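Local structure of hypothetical protein PA3967 (Pseudomonas aeruginosa, 1TU9) at residues R8-Y13 with N59-A64; R15-A18 with F22-D25; A32-I37 with Y91-D96; R38-T43 with L84-E89. The protein probably binds oxygen through a heme b group held in a globin fold, though its physiological role in Pseudomonas aeruginosa is not established. All coordinates share one frame; numbering follows the deposited sequence.

Contact 1 (R8-Y13 with N59-A64)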
# COMPACT_ATOMS: atom_id res chain seq x y z
N ARG A 8 -12.03 5.93 8.93
CA ARG A 8 -12.38 4.51 8.86
C ARG A 8 -11.12 3.69 8.59
O ARG A 8 -10.89 2.64 9.20
CB ARG A 8 -13.40 4.26 7.74
CG ARG A 8 -14.66 5.07 7.78
CD ARG A 8 -15.69 4.59 6.80
NE ARG A 8 -16.20 3.37 7.37
CZ ARG A 8 -17.38 3.20 7.95
NH1 ARG A 8 -18.31 4.15 7.97
NH2 ARG A 8 -17.64 2.02 8.48
N VAL A 9 -10.29 4.16 7.66
CA VAL A 9 -9.05 3.48 7.37
C VAL A 9 -8.10 3.50 8.58
O VAL A 9 -7.48 2.49 8.88
CB VAL A 9 -8.39 4.08 6.12
CG1 VAL A 9 -6.95 3.62 5.96
CG2 VAL A 9 -9.21 3.72 4.88
N MET A 10 -7.98 4.63 9.27
CA MET A 10 -7.10 4.68 10.43
C MET A 10 -7.56 3.68 11.49
O MET A 10 -6.74 3.01 12.10
CB MET A 10 -7.03 6.09 11.02
CG MET A 10 -6.25 7.04 10.15
SD MET A 10 -5.87 8.61 10.89
CE MET A 10 -7.49 9.39 10.95
N GLN A 11 -8.86 3.59 11.73
CA GLN A 11 -9.37 2.66 12.75
C GLN A 11 -9.04 1.23 12.35
O GLN A 11 -8.55 0.44 13.16
CB GLN A 11 -10.88 2.83 12.89
CG GLN A 11 -11.28 4.18 13.50
CD GLN A 11 -12.77 4.44 13.44
OE1 GLN A 11 -13.56 3.50 13.35
NE2 GLN A 11 -13.15 5.71 13.52
N SER A 12 -9.27 0.91 11.09
CA SER A 12 -8.97 -0.41 10.56
C SER A 12 -7.47 -0.72 10.61
O SER A 12 -7.06 -1.81 11.03
CB SER A 12 -9.50 -0.53 9.14
OG SER A 12 -9.10 -1.74 8.53
N TYR A 13 -6.65 0.24 10.22
CA TYR A 13 -5.21 0.04 10.19
C TYR A 13 -4.66 -0.17 11.60
O TYR A 13 -3.72 -0.91 11.78
CB TYR A 13 -4.53 1.22 9.53
CG TYR A 13 -3.07 1.04 9.17
CD1 TYR A 13 -2.63 -0.08 8.47
CD2 TYR A 13 -2.14 2.03 9.47
CE1 TYR A 13 -1.30 -0.21 8.10
CE2 TYR A 13 -0.81 1.90 9.10
CZ TYR A 13 -0.40 0.78 8.41
OH TYR A 13 0.91 0.62 7.99
N ASN A 59 2.07 7.25 5.25
CA ASN A 59 2.23 8.43 4.40
C ASN A 59 1.05 8.62 3.45
O ASN A 59 0.61 9.75 3.21
CB ASN A 59 3.56 8.39 3.64
CG ASN A 59 4.77 8.59 4.56
OD1 ASN A 59 4.67 9.28 5.58
ND2 ASN A 59 5.88 7.97 4.21
N LEU A 60 0.50 7.52 2.92
CA LEU A 60 -0.66 7.62 2.04
C LEU A 60 -1.89 8.10 2.83
O LEU A 60 -2.70 8.87 2.31
CB LEU A 60 -0.93 6.28 1.32
CG LEU A 60 -0.96 6.31 -0.22
CD1 LEU A 60 0.28 6.92 -0.77
CD2 LEU A 60 -1.13 4.94 -0.84
N VAL A 61 -2.03 7.66 4.08
CA VAL A 61 -3.12 8.14 4.93
C VAL A 61 -2.94 9.63 5.26
O VAL A 61 -3.88 10.40 5.18
CB VAL A 61 -3.26 7.30 6.19
CG1 VAL A 61 -4.28 7.93 7.12
CG2 VAL A 61 -3.65 5.86 5.82
N MET A 62 -1.72 10.04 5.58
CA MET A 62 -1.48 11.45 5.89
C MET A 62 -1.80 12.34 4.70
O MET A 62 -2.41 13.39 4.87
CB MET A 62 -0.04 11.66 6.37
CG MET A 62 0.21 11.07 7.75
SD MET A 62 1.75 11.59 8.51
CE MET A 62 2.82 10.85 7.50
N TYR A 63 -1.42 11.92 3.50
CA TYR A 63 -1.79 12.64 2.28
C TYR A 63 -3.32 12.75 2.19
O TYR A 63 -3.84 13.85 1.96
CB TYR A 63 -1.20 11.93 1.06
CG TYR A 63 -1.72 12.47 -0.24
CD1 TYR A 63 -1.25 13.65 -0.77
CD2 TYR A 63 -2.70 11.79 -0.94
CE1 TYR A 63 -1.73 14.13 -1.99
CE2 TYR A 63 -3.19 12.28 -2.14
CZ TYR A 63 -2.70 13.45 -2.65
OH TYR A 63 -3.18 13.94 -3.85
N ALA A 64 -4.04 11.67 2.44
CA ALA A 64 -5.49 11.65 2.34
C ALA A 64 -6.16 12.51 3.41
O ALA A 64 -7.33 12.85 3.28
CB ALA A 64 -6.00 10.22 2.42
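Met10 and Val61 have the closest CA atoms between segments 8-13 and 59-64, 7.6 Å apart, the first on helix 5-17 and the second on helix 46-64. Both backbones are regular helix. Each keeps i to i+4 bonds, such as that from Tyr13 N to Val9 O, and the atoms that meet across the contact are side-chain atoms, all apolar or sulfur.

Val61 carries its side of the contact, pointing into helix 5-17 and splitting its branches between two neighbours there. With CG1 anti to the backbone N (chi1 173°), that methyl is directed at Met10, while CG2 is directed at Val9. CG1 lies 3.7 Å from Met10 CG, and the Met10 sulfur comes alongside the same methyl, with SD 4.1 Å from Val61 CG1. The other branch meets its counterpart methyl to methyl, Val61 CG2 to Val9 CG1 at 4.0 Å, as the two valines pass one another heading opposite ways.

The patch is small, 123 Å² in all. Val9 and Val61 are buried, while Met10 sits at the border, where its side chain also touches Arg65. Nearby, Tyr13 OH is hydrogen-bonded to Arg54 O, a second tie from helix 5-17 to helix 46-64, and Ser12 OG is hydrogen-bonded to Asp106 OD2 and Trp117 NE1. On its inner side, helix 46-64 puts Leu60 against the heme. By position in the chain, this is the packing of the A helix on the E helix of the globin fold.

Contact 2 (R15-A18 with F22-D25). With EDO (1,2-ethanediol), chain E.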
# COMPACT_ATOMS: atom_id res chain seq x y z
N ARG A 15 -6.25 -1.74 14.03
CA ARG A 15 -6.52 -3.15 14.28
C ARG A 15 -5.58 -4.05 13.49
O ARG A 15 -5.14 -5.07 14.00
CB ARG A 15 -7.98 -3.49 13.99
CG ARG A 15 -8.96 -2.82 14.95
CD ARG A 15 -10.41 -3.25 14.76
NE ARG A 15 -10.97 -2.82 13.49
CZ ARG A 15 -11.62 -1.68 13.27
NH1 ARG A 15 -11.77 -0.77 14.22
NH2 ARG A 15 -12.07 -1.44 12.06
N CYS A 16 -5.24 -3.69 12.26
CA CYS A 16 -4.35 -4.50 11.44
C CYS A 16 -2.94 -4.55 12.03
O CYS A 16 -2.34 -5.62 12.13
CB CYS A 16 -4.27 -3.97 10.02
SG CYS A 16 -5.75 -4.23 9.02
N CYS A 17 -2.41 -3.39 12.41
CA CYS A 17 -1.06 -3.33 12.96
C CYS A 17 -0.99 -4.00 14.34
O CYS A 17 0.09 -4.44 14.76
CB CYS A 17 -0.56 -1.89 13.06
SG CYS A 17 -0.22 -1.12 11.45
N ALA A 18 -2.12 -4.07 15.03
CA ALA A 18 -2.24 -4.78 16.31
C ALA A 18 -2.37 -6.29 16.16
O ALA A 18 -2.42 -7.00 17.16
CB ALA A 18 -3.42 -4.24 17.09
N PHE A 22 0.10 -9.46 9.96
CA PHE A 22 -0.53 -8.61 8.95
C PHE A 22 0.41 -8.33 7.77
O PHE A 22 0.04 -8.53 6.61
CB PHE A 22 -1.02 -7.30 9.59
CG PHE A 22 -1.56 -6.30 8.60
CD1 PHE A 22 -2.72 -6.55 7.88
CD2 PHE A 22 -0.88 -5.12 8.36
CE1 PHE A 22 -3.20 -5.62 6.96
CE2 PHE A 22 -1.37 -4.22 7.43
CZ PHE A 22 -2.53 -4.47 6.75
N PHE A 23 1.61 -7.85 8.07
CA PHE A 23 2.56 -7.49 7.02
C PHE A 23 3.16 -8.72 6.36
O PHE A 23 3.44 -8.71 5.16
CB PHE A 23 3.63 -6.55 7.55
CG PHE A 23 3.08 -5.21 7.92
CD1 PHE A 23 2.79 -4.29 6.93
CD2 PHE A 23 2.80 -4.88 9.23
CE1 PHE A 23 2.24 -3.04 7.25
CE2 PHE A 23 2.25 -3.64 9.56
CZ PHE A 23 1.97 -2.74 8.55
N ASP A 24 3.33 -9.81 7.11
CA ASP A 24 3.75 -11.08 6.52
C ASP A 24 2.74 -11.52 5.47
O ASP A 24 3.09 -11.93 4.36
CB ASP A 24 3.82 -12.20 7.57
CG ASP A 24 4.94 -12.04 8.56
OD1 ASP A 24 5.91 -11.29 8.30
OD2 ASP A 24 4.89 -12.69 9.63
N ASP A 25 1.47 -11.47 5.84
CA ASP A 25 0.41 -11.90 4.94
C ASP A 25 0.30 -10.98 3.72
O ASP A 25 0.14 -11.46 2.61
CB ASP A 25 -0.93 -12.00 5.66
CG ASP A 25 -1.01 -13.18 6.59
OD1 ASP A 25 -0.17 -14.10 6.47
OD2 ASP A 25 -1.92 -13.27 7.42
C1 EDO E . 6.49 -12.83 2.85
O1 EDO E . 5.86 -12.27 3.99
C2 EDO E . 7.78 -12.10 2.59
O2 EDO E . 8.65 -12.24 3.69
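Cys16 lies over the ring of Phe22 at the corner between helix 5-17 and helix 22-32, by chain position the AB corner of the globin fold. Its CB is placed almost exactly above the ring, 3.5 Å from the Phe22 centroid and only 7° off the normal, in a CH-pi contact. The sulfur leans away from that axis: SG is 4.1 Å from the same centroid at an oblique 33°, and its nearest ring atom is CE1, with SG to CE1 at 3.6 Å. The backbone joins in too, since Cys16 O lies 3.3 Å from Phe22 CB.

Next to this pair is a second sulfur-aromatic contact of a different kind. Cys17 SG comes to the edge of the Phe23 ring, 4.0 Å from CZ and close to the ring plane, instead of over its face.

The two phenylalanine rings also pack on each other. Phe22 reaches back to Cys16 because its CG is anti to the backbone N (chi1 174°), and its CD2 then sits over the centre of the Phe23 face, 3.6 Å above that plane. Phe23 CE2 in turn lies at the edge of the Phe22 ring.

Further out, Tyr13 touches both rings, Leu98 and Ala101 of helix 90-105 press on Phe22, and Lys50, Leu53 and Arg54 of helix 46-64 press on Phe23. Arg15 makes a salt bridge to Asp106, and Asp24 makes one to Lys50. At the outer surface a 1,2-ethanediol, likely a crystallisation additive, donates from O1 to Asp24 O over 2.8 Å.

Contact 3 (A32-I37 with Y91-D96). With HEM (protoporphyrin IX containing Fe), chain B; PPI (propanoic acid), chain C.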
# COMPACT_ATOMS: atom_id res chain seq x y z
N ALA A 32 2.72 -13.52 -4.37
CA ALA A 32 2.03 -14.62 -5.05
C ALA A 32 1.27 -14.14 -6.28
O ALA A 32 0.99 -14.94 -7.18
CB ALA A 32 1.08 -15.30 -4.09
N SER A 33 0.93 -12.86 -6.33
CA SER A 33 0.05 -12.33 -7.37
C SER A 33 0.66 -12.28 -8.77
O SER A 33 -0.07 -12.29 -9.74
CB SER A 33 -0.47 -10.95 -6.98
OG SER A 33 0.52 -9.96 -7.07
N SER A 34 1.99 -12.24 -8.88
CA SER A 34 2.63 -12.13 -10.19
C SER A 34 4.11 -12.41 -10.10
O SER A 34 4.77 -11.96 -9.16
CB SER A 34 2.44 -10.73 -10.75
OG SER A 34 3.25 -10.53 -11.90
N PRO A 35 4.67 -13.08 -11.12
CA PRO A 35 6.12 -13.24 -11.18
C PRO A 35 6.84 -11.90 -11.27
O PRO A 35 7.99 -11.82 -10.87
CB PRO A 35 6.34 -14.04 -12.48
CG PRO A 35 5.15 -13.80 -13.28
CD PRO A 35 4.01 -13.69 -12.30
N GLN A 36 6.19 -10.87 -11.79
CA GLN A 36 6.82 -9.55 -11.84
C GLN A 36 7.11 -9.00 -10.45
O GLN A 36 8.12 -8.33 -10.25
CB GLN A 36 5.94 -8.56 -12.59
CG GLN A 36 5.78 -8.85 -14.07
CD GLN A 36 4.91 -7.82 -14.76
OE1 GLN A 36 5.17 -6.62 -14.68
NE2 GLN A 36 3.86 -8.29 -15.42
N ILE A 37 6.22 -9.26 -9.51
CA ILE A 37 6.41 -8.80 -8.14
C ILE A 37 7.53 -9.58 -7.48
O ILE A 37 8.40 -9.00 -6.84
CB ILE A 37 5.11 -8.94 -7.31
CG1 ILE A 37 3.93 -8.26 -7.97
CG2 ILE A 37 5.32 -8.36 -5.91
CD1 ILE A 37 4.14 -6.84 -8.31
N TYR A 91 0.20 -1.67 -9.19
CA TYR A 91 -0.48 -1.10 -8.02
C TYR A 91 -1.84 -1.74 -7.78
O TYR A 91 -2.30 -1.78 -6.64
CB TYR A 91 -0.60 0.43 -8.12
CG TYR A 91 0.74 1.08 -8.07
CD1 TYR A 91 1.46 1.30 -9.23
CD2 TYR A 91 1.33 1.43 -6.87
CE1 TYR A 91 2.71 1.86 -9.20
CE2 TYR A 91 2.57 1.99 -6.82
CZ TYR A 91 3.28 2.20 -7.99
OH TYR A 91 4.54 2.76 -7.94
N ASP A 92 -2.49 -2.24 -8.81
CA ASP A 92 -3.76 -2.93 -8.62
C ASP A 92 -3.52 -4.21 -7.83
O ASP A 92 -4.33 -4.60 -7.00
CB ASP A 92 -4.42 -3.24 -9.97
CG ASP A 92 -4.60 -2.00 -10.84
OD1 ASP A 92 -4.58 -0.86 -10.32
OD2 ASP A 92 -4.79 -2.08 -12.07
N LEU A 93 -2.40 -4.88 -8.11
CA LEU A 93 -2.03 -6.09 -7.36
C LEU A 93 -1.65 -5.77 -5.93
O LEU A 93 -1.99 -6.53 -5.01
CB LEU A 93 -0.89 -6.81 -8.07
CG LEU A 93 -1.15 -7.27 -9.51
CD1 LEU A 93 0.11 -7.90 -10.07
CD2 LEU A 93 -2.33 -8.21 -9.59
N TRP A 94 -0.98 -4.65 -5.72
CA TRP A 94 -0.65 -4.17 -4.38
C TRP A 94 -1.92 -3.94 -3.58
O TRP A 94 -2.06 -4.40 -2.44
CB TRP A 94 0.17 -2.88 -4.52
CG TRP A 94 0.68 -2.28 -3.23
CD1 TRP A 94 1.91 -2.47 -2.67
CD2 TRP A 94 -0.01 -1.37 -2.36
NE1 TRP A 94 2.01 -1.76 -1.50
CE2 TRP A 94 0.84 -1.08 -1.29
CE3 TRP A 94 -1.28 -0.78 -2.37
CZ2 TRP A 94 0.48 -0.23 -0.25
CZ3 TRP A 94 -1.63 0.07 -1.33
CH2 TRP A 94 -0.76 0.34 -0.29
N LEU A 95 -2.88 -3.26 -4.18
CA LEU A 95 -4.11 -2.93 -3.48
C LEU A 95 -4.93 -4.18 -3.20
O LEU A 95 -5.49 -4.33 -2.11
CB LEU A 95 -4.91 -1.87 -4.25
CG LEU A 95 -6.14 -1.32 -3.52
CD1 LEU A 95 -5.77 -0.72 -2.17
CD2 LEU A 95 -6.78 -0.27 -4.42
N ASP A 96 -4.99 -5.10 -4.15
CA ASP A 96 -5.70 -6.35 -3.91
C ASP A 96 -5.09 -7.12 -2.74
O ASP A 96 -5.80 -7.68 -1.91
CB ASP A 96 -5.68 -7.27 -5.14
CG ASP A 96 -6.50 -6.77 -6.29
OD1 ASP A 96 -7.37 -5.91 -6.12
OD2 ASP A 96 -6.32 -7.25 -7.43
CHA HEM B . 10.60 0.39 -2.05
CHB HEM B . 6.22 2.08 -0.52
CHC HEM B . 4.22 0.15 -4.37
CHD HEM B . 8.27 -2.26 -5.39
C1A HEM B . 9.59 1.08 -1.37
C2A HEM B . 9.78 1.97 -0.23
C3A HEM B . 8.60 2.42 0.20
C4A HEM B . 7.57 1.85 -0.65
CMA HEM B . 8.36 3.39 1.38
CAA HEM B . 11.14 2.34 0.37
CBA HEM B . 11.45 3.80 0.02
CGA HEM B . 11.18 4.15 -1.42
O1A HEM B . 11.89 3.64 -2.32
O2A HEM B . 10.25 4.96 -1.71
C1B HEM B . 5.27 1.74 -1.43
C2B HEM B . 3.85 2.07 -1.44
C3B HEM B . 3.29 1.54 -2.52
C4B HEM B . 4.37 0.84 -3.22
CMB HEM B . 3.13 2.89 -0.34
CAB HEM B . 1.80 1.60 -2.95
CBB HEM B . 1.06 2.70 -2.84
C1C HEM B . 5.13 -0.72 -4.91
C2C HEM B . 4.79 -1.66 -5.93
C3C HEM B . 5.89 -2.36 -6.20
C4C HEM B . 6.96 -1.85 -5.38
CMC HEM B . 3.40 -1.80 -6.54
CAC HEM B . 5.96 -3.47 -7.26
CBC HEM B . 6.76 -4.52 -7.13
C1D HEM B . 9.28 -1.77 -4.63
C2D HEM B . 10.63 -2.24 -4.71
C3D HEM B . 11.39 -1.44 -3.68
C4D HEM B . 10.42 -0.56 -3.05
CMD HEM B . 11.17 -3.32 -5.64
CAD HEM B . 12.88 -1.64 -3.39
CBD HEM B . 13.05 -2.93 -2.57
CGD HEM B . 14.52 -3.24 -2.34
O1D HEM B . 15.22 -3.60 -3.32
O2D HEM B . 15.01 -3.12 -1.18
NA HEM B . 8.23 1.04 -1.57
NB HEM B . 5.56 0.99 -2.55
NC HEM B . 6.46 -0.85 -4.58
ND HEM B . 9.19 -0.79 -3.66
FE HEM B . 7.48 0.16 -3.09
C1 PPI C . 6.86 -2.02 -1.40
C2 PPI C . 5.44 -2.09 -1.82
C3 PPI C . 4.84 -3.23 -1.11
O1 PPI C . 7.62 -1.22 -1.83
O2 PPI C . 7.33 -2.92 -0.51
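The rings of Trp94 and Tyr91 turn to the heme in this globin pocket, while Leu93, between them in sequence, packs against Ser33 and Ser34. One face of the Trp94 indole carries the heme vinyl carbon CAB over its centre, 3.3 Å from Trp94 CE2. At the indole edge, in plane, lies C3 of the propanoic acid, 3.2 Å from Trp94 NE1. The Tyr91 ring has the heme methyl CMC over one face, offset toward the rim, and CAB at its edge; its CE2 is 3.5 Å from heme CHC. The two rings lie on different sides of the porphyrin plane: Trp94 on that of the propanoic acid, whose O1 binds the iron, and Tyr91 on that of the axial ligand His79.

Leu93, on another side of the helix, meets segment 32-37 from CB to the tip. Ser33 OG lies 3.6 Å from Leu93 CB, and this hydroxyl also has Phe30 O as a hydrogen-bond partner. The CD1 branch runs on to Ser34, 3.7 Å from its CB, and toward Ile37, at longer range. Ile37 continues to the heme, with CD1 3.7 Å from vinyl carbon CBC. Ser34 is the N-cap of helix 35-40: its OG, anti to the backbone N (chi1 170°), accepts from Gln36 N at 3.0 Å with an N-H...O angle of 146°.

Contact 4 (R38-T43 with L84-E89). With HEM (protoporphyrin IX containing Fe), chain B; PPI (propanoic acid), chain C; EDO (1,2-ethanediol), chain D.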
# COMPACT_ATOMS: atom_id res chain seq x y z
N ARG A 38 7.52 -10.90 -7.64
CA ARG A 38 8.60 -11.72 -7.11
C ARG A 38 9.96 -11.28 -7.65
O ARG A 38 10.93 -11.21 -6.91
CB ARG A 38 8.36 -13.18 -7.43
CG ARG A 38 7.16 -13.70 -6.72
CD ARG A 38 6.91 -15.18 -6.85
NE ARG A 38 6.57 -15.64 -8.20
CZ ARG A 38 5.35 -15.70 -8.71
NH1 ARG A 38 4.30 -15.25 -8.05
NH2 ARG A 38 5.18 -16.20 -9.93
N ALA A 39 10.04 -10.97 -8.94
CA ALA A 39 11.31 -10.53 -9.54
C ALA A 39 11.79 -9.22 -8.94
O ALA A 39 12.98 -9.03 -8.69
CB ALA A 39 11.18 -10.41 -11.05
N LYS A 40 10.86 -8.30 -8.69
CA LYS A 40 11.24 -7.01 -8.15
C LYS A 40 11.83 -7.12 -6.75
O LYS A 40 12.72 -6.35 -6.39
CB LYS A 40 10.05 -6.06 -8.14
CG LYS A 40 9.70 -5.45 -9.48
CD LYS A 40 10.71 -4.40 -9.93
CE LYS A 40 10.36 -3.89 -11.30
NZ LYS A 40 11.42 -3.04 -11.87
N PHE A 41 11.32 -8.07 -5.95
CA PHE A 41 11.70 -8.20 -4.54
C PHE A 41 12.72 -9.32 -4.28
O PHE A 41 13.02 -9.63 -3.13
CB PHE A 41 10.45 -8.41 -3.67
CG PHE A 41 9.62 -7.18 -3.50
CD1 PHE A 41 8.37 -7.07 -4.08
CD2 PHE A 41 10.10 -6.11 -2.76
CE1 PHE A 41 7.62 -5.91 -3.92
CE2 PHE A 41 9.36 -4.96 -2.60
CZ PHE A 41 8.11 -4.86 -3.17
N ALA A 42 13.31 -9.89 -5.33
CA ALA A 42 14.16 -11.07 -5.18
C ALA A 42 15.38 -10.84 -4.29
O ALA A 42 15.87 -11.78 -3.67
CB ALA A 42 14.59 -11.58 -6.55
N THR A 43 15.89 -9.61 -4.25
CA THR A 43 17.00 -9.27 -3.36
C THR A 43 16.64 -8.08 -2.49
O THR A 43 17.37 -7.11 -2.41
CB THR A 43 18.32 -9.01 -4.13
OG1 THR A 43 18.16 -7.95 -5.08
CG2 THR A 43 18.74 -10.21 -4.94
N LEU A 84 13.01 2.79 -9.51
CA LEU A 84 12.68 1.38 -9.26
C LEU A 84 11.98 0.73 -10.44
O LEU A 84 12.06 -0.49 -10.64
CB LEU A 84 11.82 1.22 -8.00
CG LEU A 84 12.56 1.44 -6.67
CD1 LEU A 84 11.58 1.59 -5.53
CD2 LEU A 84 13.52 0.30 -6.39
N ASP A 85 11.28 1.53 -11.23
CA ASP A 85 10.58 1.11 -12.46
C ASP A 85 9.43 0.16 -12.14
O ASP A 85 9.45 -1.02 -12.50
CB ASP A 85 11.57 0.54 -13.49
CG ASP A 85 10.95 0.33 -14.84
OD1 ASP A 85 9.80 0.76 -15.06
OD2 ASP A 85 11.57 -0.25 -15.76
N ILE A 86 8.39 0.72 -11.52
CA ILE A 86 7.21 -0.02 -11.12
C ILE A 86 6.06 0.39 -12.04
O ILE A 86 5.54 1.49 -11.94
CB ILE A 86 6.85 0.27 -9.65
CG1 ILE A 86 8.06 -0.00 -8.73
CG2 ILE A 86 5.62 -0.52 -9.24
CD1 ILE A 86 8.71 -1.36 -8.88
N ARG A 87 5.69 -0.51 -12.94
CA ARG A 87 4.64 -0.22 -13.92
C ARG A 87 3.30 0.02 -13.22
O ARG A 87 2.99 -0.65 -12.22
CB ARG A 87 4.51 -1.36 -14.93
CG ARG A 87 5.66 -1.39 -15.90
CD ARG A 87 5.73 -2.62 -16.78
NE ARG A 87 7.08 -2.77 -17.34
CZ ARG A 87 7.52 -3.84 -18.00
NH1 ARG A 87 6.72 -4.88 -18.21
NH2 ARG A 87 8.76 -3.87 -18.45
N PRO A 88 2.52 0.98 -13.72
CA PRO A 88 1.24 1.31 -13.07
C PRO A 88 0.32 0.11 -12.80
O PRO A 88 -0.35 0.11 -11.78
CB PRO A 88 0.61 2.29 -14.06
CG PRO A 88 1.80 2.99 -14.63
CD PRO A 88 2.82 1.89 -14.83
N GLU A 89 0.32 -0.90 -13.66
CA GLU A 89 -0.55 -2.06 -13.47
C GLU A 89 -0.28 -2.79 -12.15
O GLU A 89 -1.16 -3.43 -11.58
CB GLU A 89 -0.41 -3.05 -14.64
CG GLU A 89 -1.17 -2.67 -15.90
CD GLU A 89 -1.00 -3.69 -17.02
OE1 GLU A 89 -1.03 -4.91 -16.73
OE2 GLU A 89 -0.85 -3.29 -18.20
CHA HEM B . 10.60 0.39 -2.05
CHB HEM B . 6.22 2.08 -0.52
CHC HEM B . 4.22 0.15 -4.37
CHD HEM B . 8.27 -2.26 -5.39
C1A HEM B . 9.59 1.08 -1.37
C2A HEM B . 9.78 1.97 -0.23
C3A HEM B . 8.60 2.42 0.20
C4A HEM B . 7.57 1.85 -0.65
CMA HEM B . 8.36 3.39 1.38
CAA HEM B . 11.14 2.34 0.37
CBA HEM B . 11.45 3.80 0.02
CGA HEM B . 11.18 4.15 -1.42
O1A HEM B . 11.89 3.64 -2.32
O2A HEM B . 10.25 4.96 -1.71
C1B HEM B . 5.27 1.74 -1.43
C2B HEM B . 3.85 2.07 -1.44
C3B HEM B . 3.29 1.54 -2.52
C4B HEM B . 4.37 0.84 -3.22
CMB HEM B . 3.13 2.89 -0.34
CAB HEM B . 1.80 1.60 -2.95
CBB HEM B . 1.06 2.70 -2.84
C1C HEM B . 5.13 -0.72 -4.91
C2C HEM B . 4.79 -1.66 -5.93
C3C HEM B . 5.89 -2.36 -6.20
C4C HEM B . 6.96 -1.85 -5.38
CMC HEM B . 3.40 -1.80 -6.54
CAC HEM B . 5.96 -3.47 -7.26
CBC HEM B . 6.76 -4.52 -7.13
C1D HEM B . 9.28 -1.77 -4.63
C2D HEM B . 10.63 -2.24 -4.71
C3D HEM B . 11.39 -1.44 -3.68
C4D HEM B . 10.42 -0.56 -3.05
CMD HEM B . 11.17 -3.32 -5.64
CAD HEM B . 12.88 -1.64 -3.39
CBD HEM B . 13.05 -2.93 -2.57
CGD HEM B . 14.52 -3.24 -2.34
O1D HEM B . 15.22 -3.60 -3.32
O2D HEM B . 15.01 -3.12 -1.18
NA HEM B . 8.23 1.04 -1.57
NB HEM B . 5.56 0.99 -2.55
NC HEM B . 6.46 -0.85 -4.58
ND HEM B . 9.19 -0.79 -3.66
FE HEM B . 7.48 0.16 -3.09
C1 PPI C . 6.86 -2.02 -1.40
C2 PPI C . 5.44 -2.09 -1.82
C3 PPI C . 4.84 -3.23 -1.11
O1 PPI C . 7.62 -1.22 -1.83
O2 PPI C . 7.33 -2.92 -0.51
C1 EDO D . 16.62 -4.04 -6.51
O1 EDO D . 16.80 -5.40 -6.15
C2 EDO D . 15.15 -3.71 -6.62
O2 EDO D . 14.51 -4.40 -7.69
O HOH W 1 10.69 -3.22 -14.60
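Lys40, at the end of helix 35-40, spans to the loop 84-89 and ties together two walls of the globin heme pocket.

Hydrogen bonds grip its ammonium group. NZ donates to Leu84 O at 2.9 Å, in the carbonyl plane with a C=O...N angle of 157°, and to Asp85 O, also 2.9 Å away, from 42° above that carbonyl's plane. Water 1 is a third acceptor, 2.8 Å from Lys40 NZ, and makes a weak bond onward to Asp85 OD2. Asp85 OD1 is hydrogen-bonded to Tyr132 OH. The lysine's own carbonyl is used as well: Lys40 O accepts from O2 of a 1,2-ethanediol at 2.9 Å.

Apolar packing backs this up. The lysine chain bends at chi2 (-73°) and runs past Ile86 in the opposite sense, with Lys40 CD 3.8 Å from Ile86 CD1.

Heme contacts fall on both faces. Leu84 CD1 approaches heme C4D to 3.5 Å and Ile86 CG2 approaches C3C to 3.6 Å, both on the side of the axial His79, whose backbone is hydrogen-bonded to that of Ile86. Phe41 is on the other side, its CZ 3.4 Å from heme CHD, and the same atom is close to the propanoic acid.

In the fold
The four contacts fall into two groups. Contacts 1 and 2 share helix 5-17 and join through Tyr13, whose OH is 3.6 Å from Phe23 CZ; their centres are 14 Å apart. Contacts 3 and 4 share helix 35-40, with centres only 9 Å apart, and both line the heme and propanoic acid site; Tyr91 OH lies 3.7 Å from Ile86 CG2. Contact 1 is on the other side of the chain's centre from both, its centre 21 Å from that of contact 3. The first group lies back from the site: the side chain of Val61 is about 10 Å from the heme and that of Phe23 about 8 Å from the propanoic acid.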